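Local coordinates for N-acetylglucosaminidase (Paenibacillus barengoltzii, PDB 6INX), which probably hydrolyses beta-N-acetylglucosaminide linkages, including those of the N,N'-diacetylchitobiose core of N-glycans, as a family 18 glycoside hydrolase, at residues T184-G189 with A235-M240; G75-A80 with L108-P113; T195-N200 with A286-L291. All coordinates share one frame; numbering follows the deposited sequence.

Contact 1 (T184-G189 with A235-M240); sequences TYDMRG and AFYSRM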
ATOM      1  N   THR A 184     -11.143  -9.467   4.154  1.00  9.10           N
ATOM      2  CA  THR A 184     -10.483  -8.532   5.074  1.00  9.68           C
ATOM      3  C   THR A 184      -9.541  -9.286   6.021  1.00  9.71           C
ATOM      4  O   THR A 184      -9.629  -9.224   7.251  1.00 11.29           O
ATOM      5  CB  THR A 184     -11.493  -7.646   5.801  1.00 10.35           C
ATOM      6  OG1 THR A 184     -12.451  -8.453   6.500  1.00 10.58           O
ATOM      7  CG2 THR A 184     -12.219  -6.733   4.821  1.00 11.44           C
ATOM      8  N   TYR A 185      -8.620 -10.015   5.395  1.00  9.76           N
ATOM      9  CA  TYR A 185      -7.542 -10.734   6.051  1.00 10.10           C
ATOM     10  C   TYR A 185      -6.411 -10.831   5.040  1.00  9.22           C
ATOM     11  O   TYR A 185      -6.599 -10.562   3.849  1.00 10.53           O
ATOM     12  CB  TYR A 185      -7.979 -12.104   6.611  1.00  9.82           C
ATOM     13  CG  TYR A 185      -8.838 -12.976   5.723  1.00 10.40           C
ATOM     14  CD1 TYR A 185      -8.315 -13.596   4.603  1.00 12.19           C
ATOM     15  CD2 TYR A 185     -10.180 -13.196   6.025  1.00 12.23           C
ATOM     16  CE1 TYR A 185      -9.101 -14.414   3.801  1.00 11.36           C
ATOM     17  CE2 TYR A 185     -10.973 -14.026   5.232  1.00 13.25           C
ATOM     18  CZ  TYR A 185     -10.425 -14.616   4.120  1.00 13.01           C
ATOM     19  OH  TYR A 185     -11.188 -15.437   3.314  1.00 14.59           O
ATOM     20  N   ASP A 186      -5.223 -11.209   5.518  1.00  9.24           N
ATOM     21  CA  ASP A 186      -3.991 -11.083   4.718  1.00 10.01           C
ATOM     22  C   ASP A 186      -3.831  -9.666   4.168  1.00 10.97           C
ATOM     23  O   ASP A 186      -3.210  -9.466   3.121  1.00 10.80           O
ATOM     24  CB  ASP A 186      -3.910 -12.083   3.552  1.00 10.56           C
ATOM     25  CG  ASP A 186      -4.045 -13.515   3.985  1.00 13.44           C
ATOM     26  OD1 ASP A 186      -3.643 -13.849   5.114  1.00 12.23           O
ATOM     27  OD2 ASP A 186      -4.559 -14.315   3.165  1.00 16.48           O
ATOM     28  N   MET A 187      -4.408  -8.671   4.854  1.00  9.67           N
ATOM     29  CA  MET A 187      -4.360  -7.307   4.327  1.00 11.39           C
ATOM     30  C   MET A 187      -2.962  -6.728   4.411  1.00 11.73           C
ATOM     31  O   MET A 187      -2.629  -5.807   3.649  1.00 12.22           O
ATOM     32  CB  MET A 187      -5.356  -6.401   5.052  1.00 12.52           C
ATOM     33  CG  MET A 187      -6.814  -6.721   4.681  1.00 10.05           C
ATOM     34  SD  MET A 187      -8.047  -5.592   5.350  1.00 11.51           S
ATOM     35  CE  MET A 187      -7.984  -6.048   7.090  1.00 12.58           C
ATOM     36  N   ARG A 188      -2.167  -7.249   5.337  1.00 10.72           N
ATOM     37  CA  ARG A 188      -0.727  -7.074   5.415  1.00  9.79           C
ATOM     38  C   ARG A 188      -0.163  -8.474   5.558  1.00 10.97           C
ATOM     39  O   ARG A 188      -0.610  -9.235   6.419  1.00 11.29           O
ATOM     40  CB  ARG A 188      -0.361  -6.248   6.645  1.00 10.32           C
ATOM     41  CG  ARG A 188      -0.952  -4.849   6.584  1.00  9.92           C
ATOM     42  CD  ARG A 188      -0.897  -4.133   7.937  1.00 11.58           C
ATOM     43  NE  ARG A 188      -1.486  -2.807   7.794  1.00 10.71           N
ATOM     44  CZ  ARG A 188      -2.791  -2.551   7.688  1.00  9.81           C
ATOM     45  NH1 ARG A 188      -3.681  -3.539   7.717  1.00  9.18           N
ATOM     46  NH2 ARG A 188      -3.213  -1.304   7.516  1.00 11.03           N
ATOM     47  N   GLY A 189       0.780  -8.828   4.696  1.00 11.17           N
ATOM     48  CA  GLY A 189       1.248 -10.198   4.663  1.00 12.91           C
ATOM     49  C   GLY A 189       2.463 -10.375   3.779  1.00 11.49           C
ATOM     50  O   GLY A 189       3.485  -9.722   3.994  1.00 11.57           O
ATOM     51  N   ALA A 235     -10.304 -14.048  10.307  1.00 11.70           N
ATOM     52  CA  ALA A 235      -9.246 -15.010  10.056  1.00 10.76           C
ATOM     53  C   ALA A 235      -9.044 -15.859  11.298  1.00 10.62           C
ATOM     54  O   ALA A 235      -8.850 -15.322  12.392  1.00 12.25           O
ATOM     55  CB  ALA A 235      -7.941 -14.297   9.704  1.00 11.89           C
ATOM     56  N   PHE A 236      -9.067 -17.178  11.122  1.00 12.02           N
ATOM     57  CA  PHE A 236      -8.760 -18.118  12.197  1.00  9.04           C
ATOM     58  C   PHE A 236      -7.276 -18.489  12.241  1.00 10.80           C
ATOM     59  O   PHE A 236      -6.917 -19.577  12.713  1.00 13.69           O
ATOM     60  CB  PHE A 236      -9.624 -19.380  12.065  1.00 11.64           C
ATOM     61  CG  PHE A 236     -11.094 -19.184  12.366  1.00 10.77           C
ATOM     62  CD1 PHE A 236     -11.656 -17.934  12.567  1.00 12.32           C
ATOM     63  CD2 PHE A 236     -11.927 -20.297  12.421  1.00 12.64           C
ATOM     64  CE1 PHE A 236     -13.018 -17.799  12.842  1.00 13.66           C
ATOM     65  CE2 PHE A 236     -13.281 -20.163  12.696  1.00 12.95           C
ATOM     66  CZ  PHE A 236     -13.824 -18.928  12.896  1.00 13.58           C
ATOM     67  N   TYR A 237      -6.398 -17.598  11.777  1.00 10.70           N
ATOM     68  CA  TYR A 237      -4.966 -17.876  11.687  1.00  9.54           C
ATOM     69  C   TYR A 237      -4.243 -16.536  11.699  1.00  9.65           C
ATOM     70  O   TYR A 237      -4.858 -15.474  11.550  1.00 11.20           O
ATOM     71  CB  TYR A 237      -4.625 -18.644  10.395  1.00 13.80           C
ATOM     72  CG  TYR A 237      -4.881 -17.764   9.200  1.00 12.54           C
ATOM     73  CD1 TYR A 237      -6.158 -17.637   8.683  1.00 13.40           C
ATOM     74  CD2 TYR A 237      -3.862 -16.985   8.645  1.00 12.23           C
ATOM     75  CE1 TYR A 237      -6.431 -16.783   7.629  1.00 11.16           C
ATOM     76  CE2 TYR A 237      -4.121 -16.138   7.587  1.00 11.76           C
ATOM     77  CZ  TYR A 237      -5.405 -16.040   7.091  1.00 12.30           C
ATOM     78  OH  TYR A 237      -5.670 -15.186   6.061  1.00 14.36           O
ATOM     79  N   SER A 238      -2.921 -16.601  11.823  1.00 10.96           N
ATOM     80  CA  SER A 238      -2.096 -15.414  11.979  1.00 11.12           C
ATOM     81  C   SER A 238      -1.212 -15.147  10.765  1.00 12.12           C
ATOM     82  O   SER A 238      -0.954 -16.017   9.936  1.00 11.86           O
ATOM     83  CB  SER A 238      -1.212 -15.539  13.225  1.00 11.47           C
ATOM     84  OG  SER A 238      -0.232 -16.556  13.085  1.00 12.26           O
ATOM     85  N   ARG A 239      -0.725 -13.907  10.697  1.00 10.60           N
ATOM     86  CA  ARG A 239       0.402 -13.534   9.854  1.00 10.28           C
ATOM     87  C   ARG A 239       1.552 -13.151  10.774  1.00  9.31           C
ATOM     88  O   ARG A 239       1.331 -12.640  11.874  1.00 10.59           O
ATOM     89  CB  ARG A 239       0.039 -12.338   8.955  1.00 11.86           C
ATOM     90  CG  ARG A 239      -0.797 -12.707   7.718  1.00 12.25           C
ATOM     91  CD  ARG A 239       0.073 -13.309   6.633  1.00 15.84           C
ATOM     92  NE  ARG A 239      -0.729 -13.876   5.553  1.00 14.67           N
ATOM     93  CZ  ARG A 239      -0.221 -14.351   4.424  1.00 14.09           C
ATOM     94  NH1 ARG A 239       1.089 -14.314   4.200  1.00 14.38           N
ATOM     95  NH2 ARG A 239      -1.032 -14.863   3.510  1.00 14.47           N
ATOM     96  N   MET A 240       2.782 -13.432  10.344  1.00 10.01           N
ATOM     97  CA  MET A 240       3.918 -13.365  11.254  1.00 12.25           C
ATOM     98  C   MET A 240       5.143 -12.804  10.553  1.00  9.43           C
ATOM     99  O   MET A 240       5.441 -13.174   9.417  1.00 11.74           O
ATOM    100  CB  MET A 240       4.235 -14.772  11.778  1.00 13.82           C
ATOM    101  CG  MET A 240       5.452 -14.851  12.685  1.00 11.48           C
ATOM    102  SD  MET A 240       5.666 -16.516  13.375  1.00 16.05           S
ATOM    103  CE  MET A 240       6.091 -17.428  11.902  1.00 18.90           C
TER
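OD1 of D186 is gripped by two donors from the start of strand 237-241. The phenol OH of Y237 donates to D186 OD1 over 2.6 Å, and NE of R239 does so over 2.9 Å with an N-H...O angle of 157°, forming a salt bridge. The two donors arrive on opposite faces of the carboxylate, each well out of its plane, so OD1 is pinned from above and below. On the donor side the geometry is flatter: D186 OD1 lies near the plane of the Y237 ring, at its edge, and near the plane of the R239 guanidinium, which stands at 84° to the carboxylate. The arginine chain bends at chi2 (-78°), which lays CD along the loop backbone, and the extended bond that follows leaves NE facing D186. Its aliphatic part thus lies on the backbone of that loop, R239 CG 3.7 Å from R188 O and R239 CD 3.9 Å from G189 CA. R188 O is buried here without a polar partner. NH1 of R239 bonds to G259 O, which fixes the far end of the group. Beside the polar cluster, Y237 OH sits 3.4 Å from CD1 of Y185, and CB of Y185 packs on CB of A235 at 3.8 Å. H198 adds a brace, its two ring nitrogens bonded to D186 N and Y237 O. Y185 and D186 are the Tyr-Asp of the family 18 Met-x-Tyr-Asp motif, which in studied relatives lines the active site. Two donors on opposite faces of OD1 probably restrict rotation of the carboxylate, and the antiparallel insertion sheet is tied by charge and hydrogen bond to the rim of the barrel.

Contact 2 (G75-A80 with L108-P113); sequences GGFSEA and LDWEYP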
ATOM      1  N   GLY A  75      -5.101 -20.885 -11.212  1.00 11.78           N
ATOM      2  CA  GLY A  75      -5.128 -20.206 -12.488  1.00 12.88           C
ATOM      3  C   GLY A  75      -6.324 -20.593 -13.337  1.00 11.88           C
ATOM      4  O   GLY A  75      -7.229 -21.309 -12.912  1.00 12.98           O
ATOM      5  N   GLY A  76      -6.313 -20.087 -14.570  1.00 10.86           N
ATOM      6  CA  GLY A  76      -7.330 -20.414 -15.553  1.00 11.68           C
ATOM      7  C   GLY A  76      -8.432 -19.387 -15.711  1.00 11.68           C
ATOM      8  O   GLY A  76      -9.193 -19.477 -16.676  1.00 11.34           O
ATOM      9  N   PHE A  77      -8.524 -18.408 -14.807  1.00  9.34           N
ATOM     10  CA  PHE A  77      -9.652 -17.481 -14.813  1.00  9.85           C
ATOM     11  C   PHE A  77      -9.528 -16.432 -15.905  1.00  9.40           C
ATOM     12  O   PHE A  77     -10.490 -16.176 -16.632  1.00 10.44           O
ATOM     13  CB  PHE A  77      -9.749 -16.782 -13.459  1.00  9.95           C
ATOM     14  CG  PHE A  77     -10.278 -17.643 -12.361  1.00 12.27           C
ATOM     15  CD1 PHE A  77     -11.637 -17.872 -12.235  1.00 13.91           C
ATOM     16  CD2 PHE A  77      -9.416 -18.203 -11.431  1.00 12.95           C
ATOM     17  CE1 PHE A  77     -12.128 -18.657 -11.196  1.00 17.31           C
ATOM     18  CE2 PHE A  77      -9.896 -18.992 -10.400  1.00 15.98           C
ATOM     19  CZ  PHE A  77     -11.253 -19.216 -10.281  1.00 17.62           C
ATOM     20  N   SER A  78      -8.380 -15.751 -15.995  1.00 10.92           N
ATOM     21  CA  SER A  78      -8.221 -14.755 -17.050  1.00  8.57           C
ATOM     22  C   SER A  78      -8.398 -15.397 -18.422  1.00 10.05           C
ATOM     23  O   SER A  78      -9.024 -14.818 -19.317  1.00 10.77           O
ATOM     24  CB  SER A  78      -6.853 -14.073 -16.936  1.00 10.71           C
ATOM     25  OG  SER A  78      -6.637 -13.125 -17.966  1.00 11.72           O
ATOM     26  N   GLU A  79      -7.858 -16.601 -18.594  1.00  9.65           N
ATOM     27  CA  GLU A  79      -8.012 -17.338 -19.850  1.00 10.23           C
ATOM     28  C   GLU A  79      -9.482 -17.621 -20.152  1.00 12.01           C
ATOM     29  O   GLU A  79      -9.974 -17.329 -21.254  1.00 11.71           O
ATOM     30  CB  GLU A  79      -7.222 -18.649 -19.757  1.00 11.45           C
ATOM     31  CG  GLU A  79      -5.703 -18.482 -19.542  1.00 12.24           C
ATOM     32  CD  GLU A  79      -5.283 -18.531 -18.078  1.00 12.25           C
ATOM     33  OE1 GLU A  79      -6.021 -18.028 -17.200  1.00 12.79           O
ATOM     34  OE2 GLU A  79      -4.191 -19.091 -17.806  1.00 13.88           O
ATOM     35  N   ALA A  80     -10.204 -18.180 -19.178  1.00 12.67           N
ATOM     36  CA  ALA A  80     -11.613 -18.506 -19.399  1.00 10.62           C
ATOM     37  C   ALA A  80     -12.438 -17.249 -19.644  1.00 11.77           C
ATOM     38  O   ALA A  80     -13.310 -17.230 -20.516  1.00 12.55           O
ATOM     39  CB  ALA A  80     -12.162 -19.277 -18.202  1.00 10.90           C
ATOM     40  N   LEU A 108     -17.105 -17.596  -6.525  1.00  9.58           N
ATOM     41  CA  LEU A 108     -15.927 -17.455  -7.375  1.00 11.94           C
ATOM     42  C   LEU A 108     -14.827 -16.714  -6.629  1.00 10.98           C
ATOM     43  O   LEU A 108     -15.037 -15.592  -6.157  1.00 11.34           O
ATOM     44  CB  LEU A 108     -16.271 -16.694  -8.650  1.00 11.82           C
ATOM     45  CG  LEU A 108     -15.396 -17.095  -9.834  1.00 15.69           C
ATOM     46  CD1 LEU A 108     -15.818 -18.460 -10.356  1.00 17.45           C
ATOM     47  CD2 LEU A 108     -15.484 -16.047 -10.933  1.00 16.86           C
ATOM     48  N   ASP A 109     -13.643 -17.336  -6.552  1.00 10.46           N
ATOM     49  CA  ASP A 109     -12.515 -16.783  -5.806  1.00 10.83           C
ATOM     50  C   ASP A 109     -11.312 -16.605  -6.734  1.00 10.05           C
ATOM     51  O   ASP A 109     -10.262 -17.219  -6.532  1.00 10.90           O
ATOM     52  CB  ASP A 109     -12.180 -17.732  -4.648  1.00 12.38           C
ATOM     53  CG  ASP A 109     -11.188 -17.154  -3.679  1.00 18.75           C
ATOM     54  OD1 ASP A 109     -10.932 -15.936  -3.740  1.00 22.68           O
ATOM     55  OD2 ASP A 109     -10.671 -17.924  -2.839  1.00 24.09           O
ATOM     56  N   TRP A 110     -11.468 -15.783  -7.764  1.00  8.06           N
ATOM     57  CA  TRP A 110     -10.381 -15.413  -8.666  1.00  8.21           C
ATOM     58  C   TRP A 110      -9.554 -14.318  -7.997  1.00 10.39           C
ATOM     59  O   TRP A 110     -10.071 -13.247  -7.673  1.00  9.94           O
ATOM     60  CB  TRP A 110     -11.016 -14.907  -9.966  1.00 10.48           C
ATOM     61  CG  TRP A 110     -10.100 -14.341 -11.033  1.00 10.45           C
ATOM     62  CD1 TRP A 110      -8.735 -14.246 -11.012  1.00  9.81           C
ATOM     63  CD2 TRP A 110     -10.515 -13.800 -12.288  1.00  9.49           C
ATOM     64  NE1 TRP A 110      -8.279 -13.669 -12.179  1.00  9.97           N
ATOM     65  CE2 TRP A 110      -9.354 -13.386 -12.981  1.00  9.43           C
ATOM     66  CE3 TRP A 110     -11.759 -13.635 -12.903  1.00 10.23           C
ATOM     67  CZ2 TRP A 110      -9.405 -12.816 -14.245  1.00 10.19           C
ATOM     68  CZ3 TRP A 110     -11.804 -13.085 -14.167  1.00  8.24           C
ATOM     69  CH2 TRP A 110     -10.635 -12.661 -14.819  1.00 10.71           C
ATOM     70  N   GLU A 111      -8.272 -14.588  -7.768  1.00 10.44           N
ATOM     71  CA  GLU A 111      -7.428 -13.667  -7.012  1.00  9.97           C
ATOM     72  C   GLU A 111      -6.263 -13.224  -7.890  1.00  9.27           C
ATOM     73  O   GLU A 111      -5.200 -13.843  -7.849  1.00 10.69           O
ATOM     74  CB  GLU A 111      -6.952 -14.360  -5.719  1.00 10.56           C
ATOM     75  CG  GLU A 111      -8.129 -14.793  -4.836  1.00 11.44           C
ATOM     76  CD  GLU A 111      -7.714 -15.381  -3.491  1.00 16.94           C
ATOM     77  OE1 GLU A 111      -6.548 -15.240  -3.094  1.00 19.00           O
ATOM     78  OE2 GLU A 111      -8.580 -15.989  -2.821  1.00 18.38           O
ATOM     79  N   TYR A 112      -6.442 -12.175  -8.696  1.00  8.09           N
ATOM     80  CA  TYR A 112      -7.645 -11.340  -8.782  1.00  8.21           C
ATOM     81  C   TYR A 112      -7.704 -10.832 -10.225  1.00  9.33           C
ATOM     82  O   TYR A 112      -6.669 -10.780 -10.889  1.00  9.93           O
ATOM     83  CB  TYR A 112      -7.526 -10.102  -7.874  1.00  9.62           C
ATOM     84  CG  TYR A 112      -7.000 -10.353  -6.474  1.00 10.36           C
ATOM     85  CD1 TYR A 112      -7.860 -10.685  -5.429  1.00 10.21           C
ATOM     86  CD2 TYR A 112      -5.638 -10.240  -6.199  1.00 11.19           C
ATOM     87  CE1 TYR A 112      -7.364 -10.913  -4.137  1.00 10.94           C
ATOM     88  CE2 TYR A 112      -5.148 -10.460  -4.936  1.00 12.75           C
ATOM     89  CZ  TYR A 112      -6.003 -10.788  -3.912  1.00 12.26           C
ATOM     90  OH  TYR A 112      -5.468 -11.011  -2.655  1.00 14.21           O
ATOM     91  N   PRO A 113      -8.873 -10.403 -10.707  1.00  9.89           N
ATOM     92  CA  PRO A 113      -8.943  -9.844 -12.065  1.00  9.11           C
ATOM     93  C   PRO A 113      -7.943  -8.709 -12.242  1.00  9.95           C
ATOM     94  O   PRO A 113      -7.891  -7.786 -11.426  1.00  9.78           O
ATOM     95  CB  PRO A 113     -10.384  -9.328 -12.159  1.00  9.79           C
ATOM     96  CG  PRO A 113     -11.159 -10.175 -11.191  1.00  9.68           C
ATOM     97  CD  PRO A 113     -10.196 -10.442 -10.048  1.00 10.33           C
TER
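This is a buried aromatic and CH-pi contact at the C-terminal ends of the parallel barrel strands, where the first turn of helix 77-81 meets the chain leaving strand 105-109. F77 and W110 lie alongside each other, pointing opposite ways, with planes only 11° apart. The F77 ring and the five-membered ring of W110 are displaced so that little of one covers the other, with centroids 4.8 Å apart; each instead receives the other's methylene. F77 CB stands 3.3 Å from the centroid of the indole five-membered ring, almost on its normal, while W110 CB lies 3.8 Å from the centroid of the F77 ring. CG of W110 is anti to its backbone N (chi1 175°), which carries the indole out from the strand end against the first turn of the helix, as far as S78, whose CB is 3.9 Å from W110 CZ2. On the indole's opposite face lies P113 CG, so the ring is sandwiched between F77 and the proline. At the edge of the F77 ring, CE1 touches L108 CD1 at 3.8 Å. An alanine in place of W110 would probably leave F77 CB and P113 without the flat surface between them, and set the F77 ring free to shift. W110 stands between D109 and E111 in the Asp-Trp-Glu end of the family 18 signature, whose glutamate is the acid in studied relatives. Around this pair, helix 126-148 brings F130 against W110 at a steep angle, L133 and L134 against L108, and D126 to the S78 hydroxyl, while V37 of strand 29-38 touches F77.

Contact 3 (T195-N200 with A286-L291); sequences TGHHTN and AKAPYL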
ATOM      1  N   THR A 195       5.636  -4.654   9.746  1.00 10.74           N
ATOM      2  CA  THR A 195       4.638  -5.367  10.523  1.00 10.43           C
ATOM      3  C   THR A 195       3.360  -4.543  10.644  1.00 10.81           C
ATOM      4  O   THR A 195       3.350  -3.308  10.522  1.00 10.91           O
ATOM      5  CB  THR A 195       5.147  -5.699  11.927  1.00 10.01           C
ATOM      6  OG1 THR A 195       5.344  -4.491  12.680  1.00 10.31           O
ATOM      7  CG2 THR A 195       6.460  -6.464  11.874  1.00 12.38           C
ATOM      8  N   GLY A 196       2.265  -5.253  10.872  1.00  9.17           N
ATOM      9  CA  GLY A 196       0.991  -4.610  11.119  1.00  8.51           C
ATOM     10  C   GLY A 196      -0.087  -5.666  11.249  1.00  9.86           C
ATOM     11  O   GLY A 196       0.192  -6.861  11.236  1.00 12.20           O
ATOM     12  N   HIS A 197      -1.320  -5.196  11.364  1.00  9.74           N
ATOM     13  CA  HIS A 197      -2.443  -6.096  11.586  1.00  9.42           C
ATOM     14  C   HIS A 197      -2.946  -6.634  10.254  1.00 10.84           C
ATOM     15  O   HIS A 197      -3.235  -5.858   9.342  1.00 10.72           O
ATOM     16  CB  HIS A 197      -3.568  -5.309  12.247  1.00  8.80           C
ATOM     17  CG  HIS A 197      -3.180  -4.682  13.550  1.00 10.79           C
ATOM     18  ND1 HIS A 197      -2.703  -5.418  14.612  1.00 13.04           N
ATOM     19  CD2 HIS A 197      -3.188  -3.390  13.955  1.00 12.65           C
ATOM     20  CE1 HIS A 197      -2.439  -4.607  15.622  1.00 10.18           C
ATOM     21  NE2 HIS A 197      -2.727  -3.370  15.250  1.00 12.45           N
ATOM     22  N   HIS A 198      -3.116  -7.954  10.157  1.00  9.45           N
ATOM     23  CA  HIS A 198      -3.534  -8.527   8.880  1.00  9.74           C
ATOM     24  C   HIS A 198      -5.042  -8.550   8.695  1.00 10.85           C
ATOM     25  O   HIS A 198      -5.513  -8.685   7.560  1.00  9.97           O
ATOM     26  CB  HIS A 198      -2.849  -9.888   8.632  1.00 10.19           C
ATOM     27  CG  HIS A 198      -3.618 -11.087   9.105  1.00  8.75           C
ATOM     28  ND1 HIS A 198      -4.419 -11.834   8.270  1.00  9.70           N
ATOM     29  CD2 HIS A 198      -3.611 -11.737  10.295  1.00 10.02           C
ATOM     30  CE1 HIS A 198      -4.918 -12.860   8.936  1.00  8.59           C
ATOM     31  NE2 HIS A 198      -4.445 -12.823  10.169  1.00 11.58           N
ATOM     32  N   THR A 199      -5.803  -8.399   9.775  1.00 10.29           N
ATOM     33  CA  THR A 199      -7.247  -8.552   9.714  1.00 10.68           C
ATOM     34  C   THR A 199      -7.925  -7.533  10.637  1.00  9.85           C
ATOM     35  O   THR A 199      -8.916  -7.823  11.311  1.00 11.74           O
ATOM     36  CB  THR A 199      -7.633 -10.020   9.929  1.00 11.03           C
ATOM     37  OG1 THR A 199      -9.023 -10.225   9.652  1.00 11.38           O
ATOM     38  CG2 THR A 199      -7.269 -10.524  11.331  1.00 10.44           C
ATOM     39  N   ASN A 200      -7.412  -6.303  10.620  1.00  9.93           N
ATOM     40  CA  ASN A 200      -7.829  -5.272  11.566  1.00  9.34           C
ATOM     41  C   ASN A 200      -9.151  -4.613  11.187  1.00 11.24           C
ATOM     42  O   ASN A 200      -9.367  -4.218  10.039  1.00 11.18           O
ATOM     43  CB  ASN A 200      -6.758  -4.180  11.676  1.00  9.90           C
ATOM     44  CG  ASN A 200      -6.342  -3.592  10.317  1.00 12.26           C
ATOM     45  OD1 ASN A 200      -6.094  -4.325   9.341  1.00 12.25           O
ATOM     46  ND2 ASN A 200      -6.234  -2.257  10.257  1.00 11.67           N
ATOM     47  N   ALA A 286      -7.181  -0.031  16.460  1.00 13.17           N
ATOM     48  CA  ALA A 286      -7.514  -0.951  15.383  1.00 10.06           C
ATOM     49  C   ALA A 286      -8.547  -1.980  15.809  1.00 11.69           C
ATOM     50  O   ALA A 286      -9.160  -2.616  14.946  1.00 11.20           O
ATOM     51  CB  ALA A 286      -6.242  -1.668  14.927  1.00 12.45           C
ATOM     52  N   LYS A 287      -8.728  -2.167  17.122  1.00 12.14           N
ATOM     53  CA  LYS A 287      -9.516  -3.272  17.688  1.00 14.65           C
ATOM     54  C   LYS A 287      -8.950  -4.637  17.284  1.00 12.36           C
ATOM     55  O   LYS A 287      -9.671  -5.522  16.812  1.00 12.84           O
ATOM     56  CB  LYS A 287     -11.016  -3.164  17.371  1.00 14.18           C
ATOM     57  CG  LYS A 287     -11.685  -1.822  17.681  1.00 16.51           C
ATOM     58  CD  LYS A 287     -11.501  -1.400  19.127  1.00 20.23           C
ATOM     59  CE  LYS A 287     -12.253  -0.099  19.399  1.00 20.62           C
ATOM     60  NZ  LYS A 287     -11.834   0.540  20.680  1.00 22.43           N
ATOM     61  N   ALA A 288      -7.644  -4.813  17.484  1.00 11.65           N
ATOM     62  CA  ALA A 288      -6.960  -6.029  17.061  1.00 11.92           C
ATOM     63  C   ALA A 288      -5.925  -6.483  18.081  1.00 11.91           C
ATOM     64  O   ALA A 288      -5.200  -5.647  18.646  1.00 11.87           O
ATOM     65  CB  ALA A 288      -6.266  -5.822  15.703  1.00 12.00           C
ATOM     66  N   PRO A 289      -5.819  -7.788  18.325  1.00 11.77           N
ATOM     67  CA  PRO A 289      -4.761  -8.307  19.189  1.00 13.01           C
ATOM     68  C   PRO A 289      -3.504  -8.638  18.404  1.00 11.27           C
ATOM     69  O   PRO A 289      -3.535  -8.934  17.208  1.00 11.89           O
ATOM     70  CB  PRO A 289      -5.394  -9.596  19.724  1.00 11.07           C
ATOM     71  CG  PRO A 289      -6.118 -10.143  18.502  1.00 11.32           C
ATOM     72  CD  PRO A 289      -6.691  -8.872  17.827  1.00 10.69           C
ATOM     73  N   TYR A 290      -2.374  -8.600  19.103  1.00 12.08           N
ATOM     74  CA  TYR A 290      -1.105  -8.987  18.507  1.00 11.87           C
ATOM     75  C   TYR A 290      -0.187  -9.542  19.586  1.00 12.15           C
ATOM     76  O   TYR A 290      -0.349  -9.239  20.770  1.00 12.88           O
ATOM     77  CB  TYR A 290      -0.447  -7.842  17.720  1.00 12.17           C
ATOM     78  CG  TYR A 290      -0.117  -6.579  18.498  1.00 11.44           C
ATOM     79  CD1 TYR A 290      -1.110  -5.666  18.823  1.00 10.26           C
ATOM     80  CD2 TYR A 290       1.192  -6.271  18.834  1.00 13.02           C
ATOM     81  CE1 TYR A 290      -0.811  -4.489  19.507  1.00 13.56           C
ATOM     82  CE2 TYR A 290       1.510  -5.096  19.515  1.00 12.07           C
ATOM     83  CZ  TYR A 290       0.498  -4.213  19.845  1.00 14.26           C
ATOM     84  OH  TYR A 290       0.822  -3.050  20.521  1.00 15.79           O
ATOM     85  N   LEU A 291       0.780 -10.360  19.165  1.00 10.87           N
ATOM     86  CA  LEU A 291       1.747 -10.977  20.064  1.00 12.02           C
ATOM     87  C   LEU A 291       3.147 -10.519  19.693  1.00 11.73           C
ATOM     88  O   LEU A 291       3.466 -10.361  18.512  1.00 10.65           O
ATOM     89  CB  LEU A 291       1.718 -12.499  19.949  1.00 12.54           C
ATOM     90  CG  LEU A 291       0.363 -13.178  20.079  1.00 13.53           C
ATOM     91  CD1 LEU A 291       0.547 -14.695  20.041  1.00 13.93           C
ATOM     92  CD2 LEU A 291      -0.320 -12.758  21.365  1.00 15.47           C
TER
HETATM   93  O   HOH W   1      -3.505  -8.076  14.600  1.00 11.36           O
HETATM   94  O   HOH W   2      -9.705  -6.405  14.226  1.00 12.77           O
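H197 reaches from its loop onto strand 288-292 and the turn just before it, where A286, A288 and Y290 receive its ring. The CB points toward the strand, chi1 of -59° sends the ring on in that direction, and one face of the imidazole lies against A288. The A288 methyl lies 3.9 Å from the ring centroid, 17° off the normal, a CH-pi contact displaced toward ND1, from which A288 CB is 3.7 Å away. ND1 also meets a water at 2.8 Å; that water donates to P289 O at 2.7 Å and so bridges the imidazole to the strand backbone. On the other branch CD2 comes within 3.6 Å of A286 CB, a methyl that also touches N200 CB at 4.1 Å. K287 and A288 form a G1 beta bulge, both facing D283 of strand 279-283, within an antiparallel sheet consistent with the insertion domain that many family 18 enzymes carry on the barrel. Further out, H197 CE1 lies 3.6 Å from Y290 CD1, an atom near the imidazole plane at its edge; the H197 and Y290 rings are inclined at 62°. At the tip, NE2 is hydrogen-bonded to OD2 of D283, whose other oxygen, OD1, takes the backbone N-H of A286.

Contacts 1 and 3 lie side by side, their centres 9 Å apart, and both join the loop after strand 179-183 to the same antiparallel sheet. They touch directly: T184 O is 2.7 Å from T199 OG1 and R188 NH1 is 2.9 Å from H197 O, both probable hydrogen bonds. Contact 2 lies across the chain's centre from contact 3, its centre 29 Å away, and 22 Å from contact 1. Its nearest atoms are nevertheless about 6 Å from contact 1, and M183, which precedes T184, is touched by D109, E111 and Y112. The family signature of contact 2 and D186 thus probably border one active-site cleft, while contact 3 comes no nearer than about 10 Å to contact 2, between nearest atoms.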